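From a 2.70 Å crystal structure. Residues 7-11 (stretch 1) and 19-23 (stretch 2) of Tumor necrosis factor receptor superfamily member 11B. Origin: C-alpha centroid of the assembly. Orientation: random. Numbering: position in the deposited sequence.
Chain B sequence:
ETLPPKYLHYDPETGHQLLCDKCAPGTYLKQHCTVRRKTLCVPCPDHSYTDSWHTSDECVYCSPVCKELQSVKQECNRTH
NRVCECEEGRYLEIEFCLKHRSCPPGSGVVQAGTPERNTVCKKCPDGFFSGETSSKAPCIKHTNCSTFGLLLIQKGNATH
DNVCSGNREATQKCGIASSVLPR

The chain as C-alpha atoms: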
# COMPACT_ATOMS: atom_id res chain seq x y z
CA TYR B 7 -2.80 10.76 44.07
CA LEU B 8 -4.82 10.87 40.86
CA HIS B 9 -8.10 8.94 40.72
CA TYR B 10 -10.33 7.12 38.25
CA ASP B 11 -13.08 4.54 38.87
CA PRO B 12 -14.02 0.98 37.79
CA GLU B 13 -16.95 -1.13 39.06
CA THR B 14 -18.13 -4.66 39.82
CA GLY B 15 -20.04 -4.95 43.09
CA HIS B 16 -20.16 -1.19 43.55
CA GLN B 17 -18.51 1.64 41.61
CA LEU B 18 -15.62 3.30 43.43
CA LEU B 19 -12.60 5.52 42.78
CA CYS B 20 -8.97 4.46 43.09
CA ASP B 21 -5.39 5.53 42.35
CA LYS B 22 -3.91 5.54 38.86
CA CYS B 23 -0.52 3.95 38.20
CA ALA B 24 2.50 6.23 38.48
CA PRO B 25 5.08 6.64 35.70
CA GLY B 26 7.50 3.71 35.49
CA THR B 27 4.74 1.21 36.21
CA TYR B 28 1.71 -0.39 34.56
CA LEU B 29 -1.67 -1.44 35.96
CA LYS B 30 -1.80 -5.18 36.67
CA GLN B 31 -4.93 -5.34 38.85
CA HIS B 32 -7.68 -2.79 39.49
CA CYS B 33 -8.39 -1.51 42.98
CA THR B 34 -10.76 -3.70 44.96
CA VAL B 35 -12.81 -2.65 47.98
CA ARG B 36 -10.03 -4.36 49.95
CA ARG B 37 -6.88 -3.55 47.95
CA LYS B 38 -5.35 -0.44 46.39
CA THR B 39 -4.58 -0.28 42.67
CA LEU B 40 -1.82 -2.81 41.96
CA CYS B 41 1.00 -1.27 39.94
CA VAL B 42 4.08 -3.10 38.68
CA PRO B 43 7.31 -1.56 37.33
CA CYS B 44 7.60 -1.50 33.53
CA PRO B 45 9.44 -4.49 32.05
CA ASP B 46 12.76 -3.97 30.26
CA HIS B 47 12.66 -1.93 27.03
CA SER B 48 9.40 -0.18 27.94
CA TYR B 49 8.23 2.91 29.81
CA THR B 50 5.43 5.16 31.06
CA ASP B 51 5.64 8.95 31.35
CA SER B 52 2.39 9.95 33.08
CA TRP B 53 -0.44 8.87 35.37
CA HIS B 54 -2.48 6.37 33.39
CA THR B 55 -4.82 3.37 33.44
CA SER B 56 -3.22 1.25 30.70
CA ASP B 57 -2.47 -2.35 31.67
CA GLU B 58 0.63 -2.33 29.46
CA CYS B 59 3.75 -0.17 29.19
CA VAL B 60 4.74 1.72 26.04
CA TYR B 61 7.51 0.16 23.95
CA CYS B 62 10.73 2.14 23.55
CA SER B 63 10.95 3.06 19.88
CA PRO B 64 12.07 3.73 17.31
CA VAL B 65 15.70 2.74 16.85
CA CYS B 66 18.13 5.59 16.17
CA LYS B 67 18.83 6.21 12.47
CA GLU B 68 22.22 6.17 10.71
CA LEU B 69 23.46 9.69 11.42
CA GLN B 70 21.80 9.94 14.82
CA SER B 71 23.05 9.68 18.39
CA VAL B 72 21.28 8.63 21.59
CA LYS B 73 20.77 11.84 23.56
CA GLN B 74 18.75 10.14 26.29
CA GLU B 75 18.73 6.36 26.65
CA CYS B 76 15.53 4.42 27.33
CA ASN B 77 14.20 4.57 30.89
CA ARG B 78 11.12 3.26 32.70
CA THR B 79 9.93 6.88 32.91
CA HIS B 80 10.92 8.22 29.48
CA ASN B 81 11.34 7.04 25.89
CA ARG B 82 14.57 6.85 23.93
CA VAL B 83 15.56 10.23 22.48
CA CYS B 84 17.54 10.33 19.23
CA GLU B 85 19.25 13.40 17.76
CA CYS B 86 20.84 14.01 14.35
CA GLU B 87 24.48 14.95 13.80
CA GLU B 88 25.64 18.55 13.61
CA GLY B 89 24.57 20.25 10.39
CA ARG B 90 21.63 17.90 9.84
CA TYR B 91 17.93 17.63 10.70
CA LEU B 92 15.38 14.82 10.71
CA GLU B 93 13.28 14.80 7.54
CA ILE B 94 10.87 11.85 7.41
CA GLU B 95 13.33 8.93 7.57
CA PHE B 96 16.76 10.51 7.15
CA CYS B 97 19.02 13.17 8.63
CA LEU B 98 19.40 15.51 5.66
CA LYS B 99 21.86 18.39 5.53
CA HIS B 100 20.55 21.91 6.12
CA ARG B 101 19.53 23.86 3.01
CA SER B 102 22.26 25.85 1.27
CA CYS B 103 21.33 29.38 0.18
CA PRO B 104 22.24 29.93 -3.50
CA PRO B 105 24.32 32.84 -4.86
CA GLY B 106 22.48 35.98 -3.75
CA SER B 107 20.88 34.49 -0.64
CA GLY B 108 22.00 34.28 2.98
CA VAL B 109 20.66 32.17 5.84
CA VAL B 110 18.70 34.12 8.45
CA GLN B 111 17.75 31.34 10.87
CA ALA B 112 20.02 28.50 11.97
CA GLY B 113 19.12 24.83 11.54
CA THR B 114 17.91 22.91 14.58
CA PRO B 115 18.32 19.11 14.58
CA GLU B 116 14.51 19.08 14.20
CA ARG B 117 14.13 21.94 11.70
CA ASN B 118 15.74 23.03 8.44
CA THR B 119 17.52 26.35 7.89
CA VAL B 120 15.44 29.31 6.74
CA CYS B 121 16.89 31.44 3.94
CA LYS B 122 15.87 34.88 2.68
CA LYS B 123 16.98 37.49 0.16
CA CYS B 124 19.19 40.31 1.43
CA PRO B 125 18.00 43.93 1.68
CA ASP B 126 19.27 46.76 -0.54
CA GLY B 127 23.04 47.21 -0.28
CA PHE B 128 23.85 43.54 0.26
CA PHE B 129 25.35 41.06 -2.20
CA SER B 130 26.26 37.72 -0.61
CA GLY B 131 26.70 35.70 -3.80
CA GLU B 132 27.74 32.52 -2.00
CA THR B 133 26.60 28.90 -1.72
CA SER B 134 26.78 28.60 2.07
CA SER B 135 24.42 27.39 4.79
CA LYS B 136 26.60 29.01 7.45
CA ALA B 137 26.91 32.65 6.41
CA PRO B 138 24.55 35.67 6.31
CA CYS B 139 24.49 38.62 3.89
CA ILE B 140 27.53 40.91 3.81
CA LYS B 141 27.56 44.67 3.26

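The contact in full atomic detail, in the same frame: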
# COMPACT_ATOMS: atom_id res chain seq x y z
N TYR B 7 -1.80 9.91 43.43
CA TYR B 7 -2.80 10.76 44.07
C TYR B 7 -3.89 11.15 43.09
O TYR B 7 -4.81 11.89 43.43
CB TYR B 7 -2.13 12.01 44.65
CG TYR B 7 -0.83 11.73 45.36
CD1 TYR B 7 -0.65 10.55 46.09
CD2 TYR B 7 0.23 12.63 45.30
CE1 TYR B 7 0.54 10.29 46.74
CE2 TYR B 7 1.42 12.37 45.94
CZ TYR B 7 1.58 11.20 46.66
OH TYR B 7 2.76 10.93 47.31
N LEU B 8 -3.79 10.64 41.86
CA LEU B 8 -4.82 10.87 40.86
C LEU B 8 -5.79 9.69 40.87
O LEU B 8 -5.39 8.56 41.15
CB LEU B 8 -4.21 11.03 39.47
CG LEU B 8 -4.29 12.44 38.88
CD1 LEU B 8 -3.16 13.32 39.40
CD2 LEU B 8 -4.29 12.40 37.36
N HIS B 9 -7.06 9.95 40.56
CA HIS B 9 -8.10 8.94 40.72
C HIS B 9 -8.99 8.75 39.50
O HIS B 9 -9.37 9.71 38.82
CB HIS B 9 -8.97 9.30 41.93
CG HIS B 9 -8.29 9.11 43.25
ND1 HIS B 9 -8.45 9.98 44.30
CD2 HIS B 9 -7.46 8.13 43.68
CE1 HIS B 9 -7.74 9.55 45.33
NE2 HIS B 9 -7.13 8.43 44.98
N TYR B 10 -9.33 7.49 39.24
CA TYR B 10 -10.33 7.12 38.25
C TYR B 10 -11.31 6.19 38.96
O TYR B 10 -11.34 6.16 40.19
CB TYR B 10 -9.70 6.44 37.03
CG TYR B 10 -9.21 5.03 37.30
CD1 TYR B 10 -8.09 4.80 38.07
CD2 TYR B 10 -9.87 3.94 36.76
CE1 TYR B 10 -7.64 3.52 38.32
CE2 TYR B 10 -9.43 2.65 37.00
CZ TYR B 10 -8.31 2.45 37.78
OH TYR B 10 -7.87 1.17 38.02
N ASP B 11 -12.11 5.42 38.22
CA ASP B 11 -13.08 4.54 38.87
C ASP B 11 -13.63 3.41 37.99
O ASP B 11 -14.29 3.67 36.98
CB ASP B 11 -14.25 5.36 39.41
CG ASP B 11 -14.80 6.34 38.40
OD1 ASP B 11 -14.45 6.23 37.20
OD2 ASP B 11 -15.58 7.23 38.79
N LEU B 19 -13.80 4.90 43.34
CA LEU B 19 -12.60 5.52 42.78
C LEU B 19 -11.34 4.88 43.36
O LEU B 19 -11.39 4.26 44.41
CB LEU B 19 -12.61 7.04 43.02
CG LEU B 19 -12.71 7.54 44.46
CD1 LEU B 19 -11.38 7.45 45.19
CD2 LEU B 19 -13.22 8.97 44.48
N CYS B 20 -10.23 5.04 42.65
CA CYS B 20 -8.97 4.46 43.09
C CYS B 20 -7.79 5.05 42.32
O CYS B 20 -7.96 5.65 41.26
CB CYS B 20 -8.99 2.94 42.94
SG CYS B 20 -9.44 2.36 41.28
N ASP B 21 -6.59 4.89 42.88
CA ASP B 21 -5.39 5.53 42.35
C ASP B 21 -4.97 4.99 40.99
O ASP B 21 -5.05 3.80 40.72
CB ASP B 21 -4.24 5.37 43.34
CG ASP B 21 -4.50 6.09 44.65
OD1 ASP B 21 -5.22 5.54 45.50
OD2 ASP B 21 -3.97 7.21 44.82
N LYS B 22 -4.51 5.90 40.13
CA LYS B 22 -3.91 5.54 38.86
C LYS B 22 -2.51 5.01 39.11
O LYS B 22 -1.98 5.14 40.22
CB LYS B 22 -3.84 6.74 37.92
CG LYS B 22 -5.19 7.33 37.54
CD LYS B 22 -5.02 8.41 36.48
CE LYS B 22 -6.36 9.01 36.07
NZ LYS B 22 -6.21 9.99 34.96
N CYS B 23 -1.89 4.43 38.09
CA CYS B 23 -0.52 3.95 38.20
C CYS B 23 0.46 5.06 37.85
O CYS B 23 0.28 5.78 36.87
CB CYS B 23 -0.30 2.74 37.29
SG CYS B 23 -0.98 1.20 37.95

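The two stretches form a short antiparallel β-ladder, held by three backbone hydrogen bonds and flanked by side-chain packing on both faces, with 531 Å² of surface buried between them.

The register is set by two bridges. Y10 and C20 are the hydrogen-bonded pair, with their CA atoms 5.7 Å apart: Y10 N donates to C20 O at 3.1 Å (N-H...O angle 163°), and C20 N donates to Y10 O at 2.9 Å (148°). H9 and D21 are the non-hydrogen-bonded pair, and their CA atoms lie closer, at 4.7 Å, as expected for that position. The third bond, K22 N to L8 O at 3.0 Å and 158°, extends the ladder beyond the strand residues. Carbonyls that accept these bonds also receive CA-H...O contacts: D21 CA lies 3.3 Å from L8 O, H9 CA 3.3 Å from C20 O, and L19 CA 3.0 Å from Y10 O. Each of the three oxygens therefore meets an amide and a neighbouring CA-H, an arrangement typical of antiparallel pairing.

Y10 and C20 place their side chains on the same face. Y10 has chi1 at 72° (p); its CB points to the face shared with C20, but the ring end comes nearer the second stretch, and Y10 CE1 is 3.7 Å from C20 SG. C20 SG lies 4.0 Å from the Y10 ring centroid, 30° off the normal, an oblique sulfur-aromatic contact. C20 is buried and its side chain is covalently bonded elsewhere in the structure; a compact, polarizable sulfur suits this place against an aromatic ring. D21 O approaches the ring edge, 3.5 Å from Y10 CE1, while the methylene chain of K22 supplies CG at 3.9 Å from Y10 CD1. The tyrosine thus offers carbon to its neighbours here, while its OH is hydrogen-bonded elsewhere in the structure.

H9 and D21 occupy the other face, which is more open to solvent and carries polar groups. H9 NE2 and D21 OD2 are 3.4 Å apart, a separation that does not by itself establish a hydrogen bond. L19 packs over one face of the imidazole: its CD1 is 4.0 Å from the H9 ring centroid and only 11° off the normal, a well-centred CH-pi contact.

At the end of the ladder near L8, K22 is extended beyond chi1 (m, then t, t, t), and its NZ comes within 3.9 Å of L8 CD2. Its long aliphatic portion can cover neighbouring residues while the ammonium lies at the far end, consistent with the 86 Å² of K22 covered by the first stretch.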